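Local structure of V-type ATP synthase alpha chain (Nanoarchaeum equitans Kin4-M, 5BN3) at residues S218-P224 / V398-L404; V317-S323 / T374-S380; Y196-F200 / I213-G217; D208-P212 / R445-F449; L349-A354 / N393-L397. The protein forms subunit A, the alpha chain, of an archaeal V-type ATP synthase, with a P-loop nucleotide-binding domain that holds ADP in this model. All coordinates share one frame. Residue numbers count along the deposited sequence, not the author numbering.

Contact 1 (S218-P224 / V398-L404); sequences SAAVPGP and VGALWAL
This is a buried strand pairing in the core of the nucleotide-binding domain, where V398-L404 runs beside S218-P224, the strand that leads into the P-loop (Walker A). The two segments point the same way, 31° apart end to end, and S218-P222 is extended. The register pairs A219 with A400, A220 with L401 and V221 with W402, with CA atoms 4.5, 5.2 and 4.9 Å apart. Three main-chain bonds follow, around a single bridge of A220 with L401: A220 N donates to A400 O (3.0 Å), W402 N to A220 O (2.8 Å) and L404 N to P222 O (3.0 Å). At the entry, G399 N reaches S218 O at 2.9 Å. W402 (chi1 m, chi2 -21°) lays its six-membered ring on A219; A219 CB sits 3.7 Å from that ring's centroid, 4° off the normal, a CH-pi contact, while V221 CG2 meets the ring edge at W402 CE3 (3.9 Å). L404 (m, t) brings CD1 to 3.8 Å from V221 CG1, and P222 CD touches L401 CD1 at 3.6 Å. A CB on G223 would clash with L404 CB. P224 already belongs to the ADP pocket. Strand 370-379 bonds to the other edge of 218-222; helix 229-239 packs on V221, W402 and L404, and helix 389-395 on A220, P222 and L401.

Contact 2 (V317-S323 / T374-S380); sequences VNADSTS and TIIGAVS. With MG (magnesium ion), chain L.
A cis peptide joins D320 to S321, and it turns the chain sharply from strand 317-320 into helix 322-335. S321 (chi1 t) is the N-cap, its OG accepting from S323 N at 3.2 Å. Before the turn the pairing with strand 374-379 is regular and parallel: axes 4.8 Å apart, directions within 12°, bridges V317-I375, N318-I376 and A319-G377. V317 N bonds T374 O (2.7 Å), I376 N bonds V317 O (2.8 Å), A319 N bonds I376 O (2.8 Å) and A378 N bonds A319 O (2.9 Å). A319 and I375 pack on helix 349-357; V317, on the same face of the sheet, lies against I246 and I248, while N318 and I376 face helix 229-239. These are neighbouring central strands of the P-loop NTPase sheet. D320, at the strand's C-terminal end, hydrogen-bonds T230 of the P-loop, consistent with a Walker B aspartate. Past the turn A378 O takes both T322 N and T322 OG1 (chi1 p), each at 2.9 Å. S380 N donates to S323 OG (2.7 Å), and S321 OG and S380 OG share a hydrogen bond of 2.9 Å. The lack of a side chain on G377 matters here, since a CB would come tight against T322 CG2. At the far end T374 OG1 binds magnesium at 2.4 Å, together with S372, and accepts from G216 N.

Contact 3 (Y196-F200 / I213-G217); sequences YNYPF and IAKGG
I213 opens the second segment of this pairing between two loops, which lie before and after helix 205-210. Its carbonyl O accepts from F200 N at 2.8 Å, and its side chain (p, t) sets CG1 3.9 Å from F200 CB; a water joins I213 N to F200 O. A214 stands opposite P199, CA to CA 4.1 Å, a single backbone bridge, and its CB presses on Y196 CG at 3.6 Å; helix 427-437 packs on both P199 and A214. K215 N then donates to Y198 O (2.8 Å). The lysine runs past F200, its NZ at the ring edge 4.1 Å from F200 CD1. G216, at phi/psi 96/-1, fills the glycine position of a type II beta turn from A214 to G217, closed by G217 N to A214 O at 2.9 Å. G217 CA meets Y196 OH at 3.6 Å. Waters add further bridges between the segments, K215 O to Y198 N among them, while A214 N, G216 N and K215 NZ turn to Q426, T374 and D241. The direct polar pairing thus uses main-chain groups, and the side-chain match is mainly apolar.

Contact 4 (D208-P212 / R445-F449); sequences DIMFP and REEFF
Hydrogen bonding comes first. The chain makes a wider pi-type turn at 208-210, facing alpha-helical 445-449 (F449 N to R445 O 3.1 Å); the closest CA pair is M210-R445 at 6.9 Å. R445, extended through chi1 to chi3 (t, t, t) with chi4 -94°, donates from NE to I209 O at 2.8 Å and from NH2 to M210 O at 2.8 Å, both oxygens lying near the guanidinium plane. Among the rings, M210 SD sits 4.3 Å from the F449 centroid, 24° off the normal, a Met-aromatic contact made over the face. The edge of F449 points toward the face of F211 in an offset edge-to-face pair, centroids 5.5 Å apart and planes at 76°. M210 (m, m) CE also lies 3.8 Å from R445 CG and makes an apolar contact with F448 CD2 at 4.1 Å. This join ties the nucleotide-binding domain to the helical C-terminal domain. Helix 503-523 packs on I209 and F448, helix 472-489 on M210 and F448, and W427 of helix 427-437 makes a cation-pi contact with R445.

Contact 5 (L349-A354 / N393-L397); sequences LLRKLA and NTLRL
Two helices of the P-loop domain pack here, on a flank of the central sheet: helix 349-357, which covers A319 and I375, and residues 393-397, which run from helix 389-395, itself touching A220 and P222, into the loop after it. No hydrogen bond crosses between them; the fit is made by side-chain shape. The approach is closest at L350 and N393, CA to CA 5.7 Å, and widens to 7.1 Å for L353 and T394. L350 takes the t, p rotamer, which brings CD1 to 3.7 Å from N393 CB and 4.0 Å from L397 CD1, with CD2 3.6 Å from R396 NH2. L353 uses m, t instead and, pointing toward the partner, sets CD1 3.7 Å from N393 CB. N393 (m, chi2 -18°) is thus wedged between these two leucines, with its ND2 3.5 Å from L349 CD2. The 393-397 chain closes with i+3 to i bonds, R396 N to N393 O (3.1 Å) and L397 N to T394 O (2.9 Å), and L397 points its CA-CB bond toward 349-354. R396 reaches N230 of the NEQ263 chain and R351 pairs with E237 of that same chain, so this flank lies at the subunit interface. L397, in m, t, puts CD1 3.8 Å from L353 CB and CD2 4.0 Å from A354 CB.

In the fold
Contacts 1 and 2 share one sheet: V221 N bonds G377 O (2.8 Å) and V221 O accepts from V379 N (3.0 Å), so 218-222 lies between 398-404 and 370-379. Together they bring P224 and D320 toward ADP. Contact 3 feeds the opposite end of this sheet, where G216 N donates to T374 OG1 (2.7 Å), a ligand of a magnesium ion at the end of the sheet away from ADP. Contact 5 packs against contact 1 through T394 CG2 and A220 CB (3.6 Å), its centre about 12 Å from that of contact 2. Contact 4 is farther out, its centre about 27 Å from that of contact 5, yet W402 NE1 bonds F211 O (2.8 Å), connecting the C-terminal helices' contact to the nucleotide-binding core.

Contact 1 (S218-P224 / V398-L404)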
# COMPACT_ATOMS: atom_id res chain seq x y z
N SER A 218 14.26 30.34 4.96
CA SER A 218 12.95 29.71 4.97
C SER A 218 12.97 28.43 5.79
O SER A 218 14.02 27.80 5.93
CB SER A 218 12.47 29.42 3.55
OG SER A 218 13.42 28.64 2.84
N ALA A 219 11.81 28.06 6.34
CA ALA A 219 11.69 26.85 7.13
C ALA A 219 10.33 26.20 6.93
O ALA A 219 9.35 26.88 6.64
CB ALA A 219 11.90 27.15 8.61
N ALA A 220 10.29 24.88 7.10
CA ALA A 220 9.04 24.14 7.05
C ALA A 220 8.65 23.67 8.45
O ALA A 220 9.52 23.26 9.23
CB ALA A 220 9.16 22.95 6.12
N VAL A 221 7.36 23.72 8.77
CA VAL A 221 6.86 23.24 10.06
C VAL A 221 5.76 22.20 9.85
O VAL A 221 4.58 22.51 9.90
CB VAL A 221 6.29 24.39 10.93
CG1 VAL A 221 6.03 23.91 12.35
CG2 VAL A 221 7.25 25.57 10.95
N PRO A 222 6.16 20.95 9.57
CA PRO A 222 5.16 19.89 9.42
C PRO A 222 4.85 19.22 10.75
O PRO A 222 5.72 19.13 11.62
CB PRO A 222 5.85 18.89 8.48
CG PRO A 222 7.30 19.03 8.82
CD PRO A 222 7.51 20.49 9.20
N GLY A 223 3.61 18.76 10.90
CA GLY A 223 3.19 18.06 12.10
C GLY A 223 1.78 17.51 11.93
O GLY A 223 1.03 17.99 11.08
N PRO A 224 1.42 16.49 12.72
CA PRO A 224 0.05 15.99 12.70
C PRO A 224 -0.89 16.99 13.36
O PRO A 224 -0.41 17.97 13.94
CB PRO A 224 0.13 14.71 13.55
CG PRO A 224 1.31 14.94 14.45
CD PRO A 224 2.29 15.72 13.62
N VAL A 398 13.37 24.45 1.25
CA VAL A 398 13.58 25.33 2.41
C VAL A 398 14.94 25.11 3.09
O VAL A 398 15.64 24.15 2.80
CB VAL A 398 12.45 25.20 3.45
CG1 VAL A 398 11.11 25.55 2.81
CG2 VAL A 398 12.41 23.79 4.03
N GLY A 399 15.29 26.01 4.00
CA GLY A 399 16.59 25.99 4.65
C GLY A 399 16.62 25.30 6.00
O GLY A 399 17.69 25.08 6.57
N ALA A 400 15.44 24.96 6.52
CA ALA A 400 15.35 24.25 7.80
C ALA A 400 14.08 23.43 7.94
O ALA A 400 13.04 23.78 7.38
CB ALA A 400 15.47 25.21 8.96
N LEU A 401 14.18 22.35 8.71
CA LEU A 401 13.01 21.56 9.08
C LEU A 401 12.74 21.73 10.57
O LEU A 401 13.56 21.35 11.41
CB LEU A 401 13.25 20.07 8.78
CG LEU A 401 12.28 19.06 9.39
CD1 LEU A 401 10.87 19.35 8.93
CD2 LEU A 401 12.67 17.63 9.03
N TRP A 402 11.60 22.32 10.90
CA TRP A 402 11.16 22.41 12.29
C TRP A 402 10.05 21.39 12.50
O TRP A 402 8.86 21.72 12.47
CB TRP A 402 10.68 23.83 12.61
CG TRP A 402 11.80 24.85 12.57
CD1 TRP A 402 13.14 24.60 12.67
CD2 TRP A 402 11.67 26.27 12.40
NE1 TRP A 402 13.85 25.77 12.58
CE2 TRP A 402 12.98 26.81 12.41
CE3 TRP A 402 10.59 27.14 12.23
CZ2 TRP A 402 13.22 28.18 12.27
CZ3 TRP A 402 10.83 28.50 12.09
CH2 TRP A 402 12.14 29.00 12.12
N ALA A 403 10.44 20.13 12.71
CA ALA A 403 9.50 19.01 12.74
C ALA A 403 8.78 18.88 14.08
O ALA A 403 9.42 18.80 15.13
CB ALA A 403 10.20 17.72 12.40
N LEU A 404 7.45 18.82 14.03
CA LEU A 404 6.67 18.65 15.25
C LEU A 404 6.35 17.18 15.49
O LEU A 404 6.12 16.42 14.54
CB LEU A 404 5.40 19.50 15.19
CG LEU A 404 5.67 21.00 15.11
CD1 LEU A 404 4.38 21.80 15.06
CD2 LEU A 404 6.50 21.44 16.30

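Contact 2 (V317-S323 / T374-S380)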
# COMPACT_ATOMS: atom_id res chain seq x y z
N VAL A 317 6.95 36.08 6.48
CA VAL A 317 5.65 35.56 6.10
C VAL A 317 5.44 34.20 6.75
O VAL A 317 6.26 33.30 6.60
CB VAL A 317 5.53 35.40 4.57
CG1 VAL A 317 4.31 34.58 4.22
CG2 VAL A 317 5.44 36.75 3.90
N ASN A 318 4.34 34.07 7.50
CA ASN A 318 3.93 32.79 8.05
C ASN A 318 2.75 32.25 7.24
O ASN A 318 1.73 32.93 7.12
CB ASN A 318 3.54 32.91 9.52
CG ASN A 318 4.65 33.49 10.39
OD1 ASN A 318 4.71 34.70 10.60
ND2 ASN A 318 5.51 32.63 10.90
N ALA A 319 2.89 31.05 6.70
CA ALA A 319 1.81 30.45 5.91
C ALA A 319 1.27 29.18 6.58
O ALA A 319 1.97 28.18 6.68
CB ALA A 319 2.29 30.14 4.50
N ASP A 320 0.01 29.25 7.00
CA ASP A 320 -0.63 28.17 7.76
C ASP A 320 -2.01 27.90 7.16
O ASP A 320 -2.95 28.66 7.40
CB ASP A 320 -0.77 28.62 9.22
CG ASP A 320 -1.42 27.58 10.11
OD1 ASP A 320 -1.40 26.38 9.77
OD2 ASP A 320 -1.96 27.96 11.18
N SER A 321 -2.16 26.83 6.38
CA SER A 321 -1.11 25.86 6.11
C SER A 321 -0.95 25.62 4.60
O SER A 321 -1.93 25.70 3.85
CB SER A 321 -1.45 24.54 6.81
OG SER A 321 -0.87 23.43 6.13
N THR A 322 0.27 25.33 4.16
CA THR A 322 0.55 25.13 2.74
C THR A 322 -0.10 23.88 2.14
O THR A 322 -0.30 23.80 0.94
CB THR A 322 2.06 25.10 2.45
OG1 THR A 322 2.67 24.00 3.14
CG2 THR A 322 2.71 26.40 2.89
N SER A 323 -0.43 22.92 2.99
CA SER A 323 -1.13 21.72 2.55
C SER A 323 -2.52 22.03 1.98
O SER A 323 -3.01 21.32 1.10
CB SER A 323 -1.25 20.72 3.70
OG SER A 323 0.02 20.36 4.19
N THR A 374 11.62 36.52 4.86
CA THR A 374 11.77 35.22 5.50
C THR A 374 10.43 34.49 5.46
O THR A 374 9.39 35.07 5.77
CB THR A 374 12.25 35.40 6.96
OG1 THR A 374 13.38 36.29 6.98
CG2 THR A 374 12.65 34.07 7.56
N ILE A 375 10.44 33.22 5.06
CA ILE A 375 9.19 32.48 4.87
C ILE A 375 9.10 31.22 5.72
O ILE A 375 9.95 30.34 5.63
CB ILE A 375 8.98 32.10 3.39
CG1 ILE A 375 8.80 33.37 2.54
CG2 ILE A 375 7.77 31.20 3.23
CD1 ILE A 375 8.61 33.09 1.06
N ILE A 376 8.06 31.15 6.55
CA ILE A 376 7.80 29.97 7.36
C ILE A 376 6.53 29.30 6.87
O ILE A 376 5.45 29.89 6.93
CB ILE A 376 7.63 30.34 8.85
CG1 ILE A 376 8.76 31.27 9.32
CG2 ILE A 376 7.57 29.09 9.71
CD1 ILE A 376 10.14 30.65 9.21
N GLY A 377 6.65 28.07 6.37
CA GLY A 377 5.50 27.34 5.86
C GLY A 377 5.12 26.14 6.71
O GLY A 377 5.88 25.18 6.84
N ALA A 378 3.92 26.19 7.29
CA ALA A 378 3.39 25.05 8.02
C ALA A 378 2.88 24.00 7.04
O ALA A 378 2.36 24.33 5.97
CB ALA A 378 2.28 25.48 8.95
N VAL A 379 3.05 22.72 7.38
CA VAL A 379 2.58 21.63 6.54
C VAL A 379 1.73 20.68 7.38
O VAL A 379 2.06 20.41 8.53
CB VAL A 379 3.76 20.85 5.91
CG1 VAL A 379 3.24 19.88 4.85
CG2 VAL A 379 4.77 21.79 5.30
N SER A 380 0.64 20.18 6.80
CA SER A 380 -0.28 19.32 7.53
C SER A 380 -0.37 17.93 6.91
O SER A 380 -1.37 17.60 6.27
CB SER A 380 -1.68 19.95 7.56
OG SER A 380 -1.63 21.29 8.00
MG MG L . 13.27 38.65 6.93
O HOH W 1 0.41 17.81 3.32

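Contact 3 (Y196-F200 / I213-G217)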
# COMPACT_ATOMS: atom_id res chain seq x y z
N TYR A 196 23.56 35.46 3.34
CA TYR A 196 23.02 35.52 4.69
C TYR A 196 24.01 36.25 5.57
O TYR A 196 25.20 36.31 5.27
CB TYR A 196 22.73 34.12 5.21
CG TYR A 196 21.59 33.45 4.49
CD1 TYR A 196 20.43 34.15 4.19
CD2 TYR A 196 21.67 32.12 4.09
CE1 TYR A 196 19.38 33.55 3.53
CE2 TYR A 196 20.63 31.51 3.43
CZ TYR A 196 19.48 32.23 3.15
OH TYR A 196 18.44 31.64 2.49
N ASN A 197 23.51 36.81 6.66
CA ASN A 197 24.24 37.84 7.38
C ASN A 197 24.00 37.73 8.87
O ASN A 197 24.92 37.89 9.69
CB ASN A 197 23.73 39.20 6.88
CG ASN A 197 24.46 40.36 7.50
OD1 ASN A 197 25.59 40.24 7.95
ND2 ASN A 197 23.81 41.52 7.51
N TYR A 198 22.76 37.43 9.22
CA TYR A 198 22.25 37.68 10.55
C TYR A 198 21.15 36.67 10.85
O TYR A 198 20.32 36.38 9.99
CB TYR A 198 21.68 39.09 10.57
CG TYR A 198 21.58 39.73 11.93
CD1 TYR A 198 22.64 40.45 12.45
CD2 TYR A 198 20.41 39.65 12.67
CE1 TYR A 198 22.55 41.06 13.68
CE2 TYR A 198 20.31 40.25 13.90
CZ TYR A 198 21.38 40.96 14.41
OH TYR A 198 21.28 41.56 15.64
N PRO A 199 21.13 36.13 12.08
CA PRO A 199 20.13 35.12 12.42
C PRO A 199 18.72 35.70 12.49
O PRO A 199 18.56 36.89 12.78
CB PRO A 199 20.56 34.65 13.81
CG PRO A 199 21.34 35.80 14.37
CD PRO A 199 22.04 36.42 13.20
N PHE A 200 17.72 34.87 12.20
CA PHE A 200 16.33 35.25 12.37
C PHE A 200 15.93 34.92 13.81
O PHE A 200 15.71 33.75 14.15
CB PHE A 200 15.46 34.48 11.37
CG PHE A 200 13.98 34.76 11.50
CD1 PHE A 200 13.48 36.02 11.25
CD2 PHE A 200 13.10 33.74 11.84
CE1 PHE A 200 12.12 36.28 11.36
CE2 PHE A 200 11.74 33.99 11.95
CZ PHE A 200 11.25 35.26 11.71
N ILE A 213 17.40 29.82 11.57
CA ILE A 213 17.65 30.19 10.18
C ILE A 213 18.13 31.63 10.13
O ILE A 213 18.05 32.36 11.12
CB ILE A 213 16.39 30.06 9.30
CG1 ILE A 213 15.26 30.94 9.82
CG2 ILE A 213 15.93 28.62 9.24
CD1 ILE A 213 14.00 30.90 8.96
N ALA A 214 18.63 32.05 8.97
CA ALA A 214 19.07 33.43 8.80
C ALA A 214 17.90 34.29 8.33
O ALA A 214 16.91 33.77 7.81
CB ALA A 214 20.21 33.50 7.81
N LYS A 215 18.02 35.61 8.51
CA LYS A 215 17.05 36.54 7.94
C LYS A 215 17.06 36.40 6.43
O LYS A 215 18.11 36.50 5.79
CB LYS A 215 17.39 37.99 8.31
CG LYS A 215 16.89 38.44 9.66
CD LYS A 215 16.77 39.96 9.71
CE LYS A 215 16.33 40.45 11.07
NZ LYS A 215 15.07 39.80 11.53
N GLY A 216 15.88 36.17 5.85
CA GLY A 216 15.77 35.94 4.43
C GLY A 216 15.76 34.46 4.11
O GLY A 216 15.66 34.06 2.95
N GLY A 217 15.86 33.63 5.15
CA GLY A 217 15.82 32.19 4.97
C GLY A 217 14.40 31.66 4.92
O GLY A 217 13.44 32.43 4.83
O HOH W 2 15.47 32.00 1.43
O HOH W 3 20.79 37.21 6.89
O HOH W 4 16.32 38.63 13.68
O HOH W 5 15.42 31.10 13.46

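Contact 4 (D208-P212 / R445-F449)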
# COMPACT_ATOMS: atom_id res chain seq x y z
N ASP A 208 15.74 29.59 18.12
CA ASP A 208 16.79 30.61 18.09
C ASP A 208 18.20 30.04 18.26
O ASP A 208 19.16 30.57 17.71
CB ASP A 208 16.52 31.70 19.13
CG ASP A 208 15.31 32.54 18.80
OD1 ASP A 208 14.85 32.50 17.64
OD2 ASP A 208 14.81 33.25 19.70
N ILE A 209 18.31 28.95 19.01
CA ILE A 209 19.62 28.37 19.30
C ILE A 209 19.82 27.02 18.61
O ILE A 209 20.83 26.81 17.93
CB ILE A 209 19.83 28.18 20.81
CG1 ILE A 209 19.63 29.51 21.54
CG2 ILE A 209 21.21 27.63 21.09
CD1 ILE A 209 20.62 30.58 21.14
N MET A 210 18.86 26.12 18.78
CA MET A 210 19.00 24.76 18.27
C MET A 210 18.93 24.69 16.75
O MET A 210 19.83 24.13 16.12
CB MET A 210 17.95 23.85 18.91
CG MET A 210 18.01 23.81 20.43
SD MET A 210 19.43 22.88 21.05
CE MET A 210 20.52 24.21 21.53
N PHE A 211 17.87 25.24 16.15
CA PHE A 211 17.70 25.16 14.70
C PHE A 211 17.41 26.51 14.03
O PHE A 211 16.43 26.64 13.31
CB PHE A 211 16.58 24.17 14.36
CG PHE A 211 16.73 22.84 15.06
CD1 PHE A 211 17.60 21.88 14.58
CD2 PHE A 211 15.98 22.55 16.19
CE1 PHE A 211 17.74 20.66 15.21
CE2 PHE A 211 16.11 21.33 16.83
CZ PHE A 211 16.99 20.38 16.34
N PRO A 212 18.29 27.51 14.24
CA PRO A 212 17.97 28.84 13.71
C PRO A 212 18.16 28.94 12.20
O PRO A 212 18.97 28.20 11.63
CB PRO A 212 18.99 29.74 14.40
CG PRO A 212 20.18 28.86 14.60
CD PRO A 212 19.62 27.48 14.89
N ARG A 445 25.76 24.56 22.84
CA ARG A 445 24.81 24.04 21.87
C ARG A 445 25.16 22.61 21.49
O ARG A 445 24.30 21.73 21.50
CB ARG A 445 24.78 24.93 20.62
CG ARG A 445 23.80 24.49 19.54
CD ARG A 445 23.76 25.49 18.40
NE ARG A 445 22.91 25.06 17.29
CZ ARG A 445 23.35 24.41 16.22
NH1 ARG A 445 24.64 24.11 16.11
NH2 ARG A 445 22.51 24.05 15.26
N GLU A 446 26.43 22.38 21.16
CA GLU A 446 26.92 21.04 20.85
C GLU A 446 26.70 20.09 22.02
O GLU A 446 26.38 18.92 21.84
CB GLU A 446 28.42 21.08 20.51
CG GLU A 446 28.75 21.65 19.15
CD GLU A 446 30.25 21.63 18.87
OE1 GLU A 446 31.03 21.55 19.84
OE2 GLU A 446 30.63 21.68 17.68
N GLU A 447 26.88 20.63 23.22
CA GLU A 447 26.71 19.87 24.45
C GLU A 447 25.26 19.46 24.66
O GLU A 447 24.97 18.32 25.04
CB GLU A 447 27.19 20.73 25.63
CG GLU A 447 27.33 20.01 26.95
CD GLU A 447 27.87 20.93 28.03
OE1 GLU A 447 27.06 21.46 28.82
OE2 GLU A 447 29.11 21.12 28.09
N PHE A 448 24.34 20.38 24.40
CA PHE A 448 22.91 20.10 24.50
C PHE A 448 22.51 18.99 23.53
O PHE A 448 21.79 18.06 23.90
CB PHE A 448 22.08 21.36 24.25
CG PHE A 448 21.94 22.26 25.45
CD1 PHE A 448 22.76 22.11 26.56
CD2 PHE A 448 20.96 23.24 25.48
CE1 PHE A 448 22.62 22.93 27.67
CE2 PHE A 448 20.81 24.07 26.59
CZ PHE A 448 21.64 23.91 27.68
N PHE A 449 22.97 19.10 22.29
CA PHE A 449 22.69 18.09 21.28
C PHE A 449 23.26 16.73 21.67
O PHE A 449 22.62 15.70 21.48
CB PHE A 449 23.25 18.52 19.92
CG PHE A 449 22.33 19.42 19.13
CD1 PHE A 449 21.14 18.93 18.61
CD2 PHE A 449 22.67 20.74 18.89
CE1 PHE A 449 20.30 19.75 17.88
CE2 PHE A 449 21.83 21.56 18.16
CZ PHE A 449 20.65 21.07 17.65

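Contact 5 (L349-A354 / N393-L397)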
# COMPACT_ATOMS: atom_id res chain seq x y z
N LEU A 349 3.43 19.85 -8.69
CA LEU A 349 3.36 20.31 -7.30
C LEU A 349 4.65 20.98 -6.84
O LEU A 349 4.61 22.06 -6.25
CB LEU A 349 3.01 19.15 -6.37
CG LEU A 349 2.98 19.49 -4.87
CD1 LEU A 349 1.92 20.54 -4.58
CD2 LEU A 349 2.74 18.25 -4.02
N LEU A 350 5.78 20.34 -7.10
CA LEU A 350 7.08 20.87 -6.68
C LEU A 350 7.37 22.24 -7.30
O LEU A 350 7.85 23.14 -6.62
CB LEU A 350 8.20 19.89 -7.03
CG LEU A 350 9.62 20.36 -6.72
CD1 LEU A 350 9.83 20.53 -5.23
CD2 LEU A 350 10.66 19.40 -7.30
N ARG A 351 7.06 22.38 -8.58
CA ARG A 351 7.28 23.64 -9.30
C ARG A 351 6.42 24.76 -8.71
O ARG A 351 6.88 25.89 -8.57
CB ARG A 351 6.97 23.45 -10.79
CG ARG A 351 7.36 24.63 -11.68
CD ARG A 351 6.92 24.40 -13.11
NE ARG A 351 5.47 24.47 -13.26
CZ ARG A 351 4.78 23.86 -14.21
NH1 ARG A 351 5.41 23.12 -15.11
NH2 ARG A 351 3.46 23.98 -14.26
N LYS A 352 5.18 24.42 -8.37
CA LYS A 352 4.25 25.39 -7.80
C LYS A 352 4.71 25.85 -6.42
O LYS A 352 4.69 27.04 -6.11
CB LYS A 352 2.84 24.81 -7.71
CG LYS A 352 2.12 24.69 -9.06
CD LYS A 352 1.78 26.07 -9.62
CE LYS A 352 0.99 25.96 -10.92
NZ LYS A 352 0.49 27.29 -11.38
N LEU A 353 5.12 24.89 -5.58
CA LEU A 353 5.66 25.20 -4.26
C LEU A 353 6.88 26.10 -4.38
O LEU A 353 7.08 27.01 -3.57
CB LEU A 353 6.01 23.91 -3.52
CG LEU A 353 4.85 23.06 -3.01
CD1 LEU A 353 5.35 21.74 -2.44
CD2 LEU A 353 4.06 23.81 -1.96
N ALA A 354 7.70 25.84 -5.39
CA ALA A 354 8.91 26.63 -5.63
C ALA A 354 8.58 28.08 -5.95
O ALA A 354 9.31 28.98 -5.56
CB ALA A 354 9.73 26.01 -6.73
N ASN A 393 8.57 17.50 -0.89
CA ASN A 393 8.90 18.55 -1.85
C ASN A 393 9.40 19.81 -1.16
O ASN A 393 10.38 20.42 -1.59
CB ASN A 393 7.68 18.90 -2.72
CG ASN A 393 7.38 17.84 -3.76
OD1 ASN A 393 8.23 17.00 -4.08
ND2 ASN A 393 6.17 17.88 -4.30
N THR A 394 8.71 20.20 -0.09
CA THR A 394 9.06 21.40 0.67
C THR A 394 10.47 21.30 1.27
O THR A 394 11.21 22.28 1.30
CB THR A 394 8.03 21.67 1.79
OG1 THR A 394 6.72 21.82 1.21
CG2 THR A 394 8.38 22.92 2.56
N LEU A 395 10.85 20.11 1.72
CA LEU A 395 12.16 19.90 2.32
C LEU A 395 13.32 20.12 1.35
O LEU A 395 14.45 20.37 1.76
CB LEU A 395 12.26 18.51 2.96
CG LEU A 395 11.37 18.30 4.19
CD1 LEU A 395 11.71 16.99 4.89
CD2 LEU A 395 11.50 19.47 5.13
N ARG A 396 13.03 20.02 0.05
CA ARG A 396 14.07 20.26 -0.95
C ARG A 396 14.08 21.71 -1.41
O ARG A 396 14.85 22.08 -2.30
CB ARG A 396 13.92 19.29 -2.13
CG ARG A 396 14.02 17.83 -1.72
CD ARG A 396 14.49 16.95 -2.87
NE ARG A 396 13.66 17.10 -4.06
CZ ARG A 396 12.51 16.46 -4.25
NH1 ARG A 396 12.05 15.63 -3.33
NH2 ARG A 396 11.82 16.65 -5.37
N LEU A 397 13.25 22.54 -0.78
CA LEU A 397 13.16 23.96 -1.13
C LEU A 397 13.56 24.89 0.01
O LEU A 397 14.05 26.00 -0.23
CB LEU A 397 11.75 24.30 -1.61
CG LEU A 397 11.25 23.64 -2.90
CD1 LEU A 397 9.77 23.92 -3.12
CD2 LEU A 397 12.06 24.11 -4.09